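Local coordinates for putative oxidoreductase yhhX (Escherichia coli K-12, PDB 3F4L), which probably acts as an NADP-dependent oxidoreductase of the Gfo/Idh/MocA family, perhaps oxidising scyllo-inositol, at residues T54-L57 and D58-L61; Y316-E319 and S320-L323. One frame throughout, in Å; residues are numbered along the deposited sequence.

Contact 1 (T54-L57 and D58-L61)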
loop_
_atom_site.group_PDB
_atom_site.type_symbol
_atom_site.label_atom_id
_atom_site.label_comp_id
_atom_site.label_asym_id
_atom_site.label_seq_id
_atom_site.Cartn_x
_atom_site.Cartn_y
_atom_site.Cartn_z
ATOM N N THR A 54 23.032 -18.884 -37.043
ATOM C CA THR A 54 24.382 -19.412 -36.925
ATOM C C THR A 54 24.760 -19.746 -35.489
ATOM O O THR A 54 24.174 -19.218 -34.544
ATOM C CB THR A 54 25.395 -18.372 -37.480
ATOM O OG1 THR A 54 26.736 -18.775 -37.184
ATOM C CG2 THR A 54 25.136 -17.013 -36.864
ATOM N N SER A 55 25.742 -20.630 -35.340
ATOM C CA SER A 55 26.239 -21.026 -34.034
ATOM C C SER A 55 27.677 -20.541 -33.885
ATOM O O SER A 55 28.374 -20.899 -32.937
ATOM C CB SER A 55 26.169 -22.542 -33.871
ATOM O OG SER A 55 24.821 -22.955 -33.726
ATOM N N ASP A 56 28.107 -19.723 -34.843
ATOM C CA ASP A 56 29.442 -19.137 -34.839
ATOM C C ASP A 56 29.252 -17.650 -34.541
ATOM O O ASP A 56 28.855 -16.874 -35.411
ATOM C CB ASP A 56 30.110 -19.336 -36.207
ATOM C CG ASP A 56 31.443 -18.614 -36.330
ATOM O OD1 ASP A 56 31.960 -18.101 -35.310
ATOM O OD2 ASP A 56 31.979 -18.568 -37.461
ATOM N N LEU A 57 29.531 -17.264 -33.300
ATOM C CA LEU A 57 29.355 -15.882 -32.884
ATOM C C LEU A 57 30.240 -14.919 -33.663
ATOM O O LEU A 57 29.833 -13.798 -33.954
ATOM C CB LEU A 57 29.615 -15.760 -31.380
ATOM C CG LEU A 57 29.390 -14.400 -30.707
ATOM C CD1 LEU A 57 28.117 -13.740 -31.215
ATOM C CD2 LEU A 57 29.323 -14.607 -29.210
ATOM N N ASP A 58 31.444 -15.354 -34.018
ATOM C CA ASP A 58 32.346 -14.483 -34.762
ATOM C C ASP A 58 31.758 -14.042 -36.099
ATOM O O ASP A 58 31.989 -12.912 -36.537
ATOM C CB ASP A 58 33.700 -15.165 -34.966
ATOM C CG ASP A 58 34.516 -15.210 -33.688
ATOM O OD1 ASP A 58 34.630 -14.158 -33.026
ATOM O OD2 ASP A 58 35.046 -16.285 -33.346
ATOM N N GLU A 59 30.994 -14.926 -36.738
ATOM C CA GLU A 59 30.354 -14.614 -38.014
ATOM C C GLU A 59 29.395 -13.432 -37.879
ATOM O O GLU A 59 29.006 -12.813 -38.872
ATOM C CB GLU A 59 29.582 -15.827 -38.532
ATOM C CG GLU A 59 30.412 -16.787 -39.362
ATOM C CD GLU A 59 29.663 -18.065 -39.679
ATOM O OE1 GLU A 59 28.447 -17.977 -39.961
ATOM O OE2 GLU A 59 30.291 -19.150 -39.651
ATOM N N VAL A 60 29.004 -13.134 -36.646
ATOM C CA VAL A 60 28.099 -12.022 -36.392
ATOM C C VAL A 60 28.889 -10.781 -35.981
ATOM O O VAL A 60 28.741 -9.712 -36.575
ATOM C CB VAL A 60 27.089 -12.356 -35.266
ATOM C CG1 VAL A 60 26.169 -11.179 -35.046
ATOM C CG2 VAL A 60 26.283 -13.603 -35.629
ATOM N N LEU A 61 29.740 -10.930 -34.970
ATOM C CA LEU A 61 30.531 -9.808 -34.479
ATOM C C LEU A 61 31.517 -9.262 -35.506
ATOM O O LEU A 61 31.962 -8.118 -35.395
ATOM C CB LEU A 61 31.268 -10.204 -33.197
ATOM C CG LEU A 61 30.347 -10.606 -32.041
ATOM C CD1 LEU A 61 31.179 -10.858 -30.786
ATOM C CD2 LEU A 61 29.319 -9.509 -31.797
#
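L57 O takes two backbone donors where the chain winds from an extended strand end into the one-turn helix 58-61, accepting from L61 N at 3.0 Å and from V60 N at 2.9 Å. D56 stands just before this turn. D56 OD1 accepts a weak, bent capping bond of 3.1 Å from D58 N, as a short acidic side chain can do for an amide that no preceding turn serves, and D56 O takes a second weak bond from E59 N. With CG anti to its backbone N (chi1 173°), D56 is swung forward over the start of the helix. The other oxygen, D56 OD2, then comes within 2.8 Å of E59 OE2. The two carboxylates lie nearly perpendicular, like charges standing very close with no hydrogen bond between them. The segment follows strand 52-54, an outermost strand of the parallel sheet of the Rossmann-type nucleotide-binding domain, and belongs to the connection leading from that strand to 66-71. T54 closes the strand with an ST turn: T54 OG1 accepts from D56 N at 2.9 Å in a fairly straight bond, while the beta-branched methyl T54 CG2 lies 3.8 Å from V60 CG2. E59 OE1 receives a weak bond from H52 NE2, giving this exposed acid a partner on the strand. L57 turns to the protein interior. L57 CD1 packs 3.9 Å from L61 CG, one helical turn on, and the same leucine meets I8, F35 and Y81, where a branched apolar side chain suits the space between sheet and helix 78-87. V60 faces A6 and H33 of the sheet.

Contact 2 (Y316-E319 and S320-L323)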
loop_
_atom_site.group_PDB
_atom_site.type_symbol
_atom_site.label_atom_id
_atom_site.label_comp_id
_atom_site.label_asym_id
_atom_site.label_seq_id
_atom_site.Cartn_x
_atom_site.Cartn_y
_atom_site.Cartn_z
ATOM N N TYR A 316 17.175 6.210 -24.825
ATOM C CA TYR A 316 15.896 6.294 -24.118
ATOM C C TYR A 316 16.014 6.030 -22.623
ATOM O O TYR A 316 15.213 6.535 -21.834
ATOM C CB TYR A 316 14.854 5.353 -24.750
ATOM C CG TYR A 316 15.003 3.877 -24.423
ATOM C CD1 TYR A 316 16.151 3.166 -24.782
ATOM C CD2 TYR A 316 13.975 3.185 -23.780
ATOM C CE1 TYR A 316 16.270 1.805 -24.511
ATOM C CE2 TYR A 316 14.084 1.819 -23.501
ATOM C CZ TYR A 316 15.233 1.139 -23.872
ATOM O OH TYR A 316 15.338 -0.208 -23.611
ATOM N N VAL A 317 17.013 5.244 -22.234
ATOM C CA VAL A 317 17.250 4.943 -20.827
ATOM C C VAL A 317 18.549 5.629 -20.390
ATOM O O VAL A 317 19.586 5.479 -21.044
ATOM C CB VAL A 317 17.400 3.420 -20.579
ATOM C CG1 VAL A 317 17.732 3.158 -19.115
ATOM C CG2 VAL A 317 16.110 2.697 -20.948
ATOM N N LYS A 318 18.503 6.372 -19.291
ATOM C CA LYS A 318 19.705 7.040 -18.812
ATOM C C LYS A 318 20.553 6.074 -17.985
ATOM O O LYS A 318 20.020 5.213 -17.272
ATOM C CB LYS A 318 19.344 8.261 -17.958
ATOM C CG LYS A 318 18.402 9.246 -18.642
ATOM C CD LYS A 318 18.360 10.587 -17.915
ATOM C CE LYS A 318 17.911 10.449 -16.474
ATOM N NZ LYS A 318 17.947 11.763 -15.777
ATOM N N GLU A 319 21.872 6.231 -18.084
ATOM C CA GLU A 319 22.822 5.394 -17.349
ATOM C C GLU A 319 22.498 5.387 -15.852
ATOM O O GLU A 319 22.474 4.330 -15.219
ATOM C CB GLU A 319 24.256 5.913 -17.580
ATOM C CG GLU A 319 25.381 5.047 -16.995
ATOM C CD GLU A 319 26.781 5.629 -17.267
ATOM O OE1 GLU A 319 27.054 5.992 -18.434
ATOM O OE2 GLU A 319 27.607 5.714 -16.322
ATOM N N SER A 320 22.242 6.568 -15.291
ATOM C CA SER A 320 21.935 6.687 -13.869
ATOM C C SER A 320 20.697 5.897 -13.458
ATOM O O SER A 320 20.629 5.387 -12.347
ATOM C CB SER A 320 21.752 8.158 -13.474
ATOM O OG SER A 320 20.651 8.754 -14.138
ATOM N N GLU A 321 19.716 5.798 -14.346
ATOM C CA GLU A 321 18.502 5.047 -14.035
ATOM C C GLU A 321 18.827 3.559 -13.936
ATOM O O GLU A 321 18.288 2.840 -13.096
ATOM C CB GLU A 321 17.443 5.284 -15.120
ATOM C CG GLU A 321 17.099 6.760 -15.288
ATOM C CD GLU A 321 16.103 7.030 -16.403
ATOM O OE1 GLU A 321 16.312 6.557 -17.537
ATOM O OE2 GLU A 321 15.107 7.732 -16.149
ATOM N N VAL A 322 19.724 3.096 -14.794
ATOM C CA VAL A 322 20.100 1.692 -14.785
ATOM C C VAL A 322 20.856 1.359 -13.505
ATOM O O VAL A 322 20.568 0.363 -12.856
ATOM C CB VAL A 322 20.975 1.345 -16.013
ATOM C CG1 VAL A 322 21.351 -0.120 -15.993
ATOM C CG2 VAL A 322 20.219 1.676 -17.281
ATOM N N LEU A 323 21.815 2.206 -13.134
ATOM C CA LEU A 323 22.604 1.968 -11.930
ATOM C C LEU A 323 21.749 2.057 -10.661
ATOM O O LEU A 323 21.960 1.307 -9.705
ATOM C CB LEU A 323 23.761 2.969 -11.857
ATOM C CG LEU A 323 24.820 2.832 -12.963
ATOM C CD1 LEU A 323 25.875 3.924 -12.826
ATOM C CD2 LEU A 323 25.458 1.464 -12.876
#
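E321 OE1 reaches back to K318 N, three residues earlier, in a nearly straight bond of 2.8 Å that meets the carboxylate on its anti side, 30° out of plane. E321 CG lies anti to its own carbonyl carbon (chi1 -58°), which directs the otherwise extended chain toward the start of the helix. The CB, CG and CE of K318 pass obliquely across the acid, K318 CB 3.5 Å from E321 OE1. On the apolar side, V317 CG1 presses tightly on V322 CG2 at 3.4 Å, two compact branched side chains crossing near a right angle. In the next shell, R126 forms a salt bridge to E321 OE1, so one oxygen serves both an amide and a guanidinium. Were E321 an alanine, K318 N would probably lose this acceptor and R126 this carboxylate. F98, F109 and P121 border V322, while Y316, one ring face covered by V317 CG2, accepts at OH from Q123 N. K318 O accepts from V322 N at 3.3 Å, opening the regular bonds of helix 319-331; E321 makes the N3-to-N-cap amide bond of a capping box, whose reciprocal half is missing because the N-cap residue, K318, is a lysine.

In the fold
Both contacts are helix beginnings, one in each domain, and their centres lie 29 Å apart with no touch between them. The centre of contact 1 is about 27 Å from the centre of the chain, where an edge strand of the Rossmann-type sheet passes into a single helical turn; its acids gather on the exposed side while leucine and valine face the sheet. The centre of contact 2 is about 12 Å from the centre of the chain, where the long helix 319-331 of the C-terminal alpha/beta domain starts against helix 102-115 and strand 119-121 of the nucleotide-binding half. There E321 is buried and paired with an arginine, whereas in contact 1 the carboxylates crowd one another.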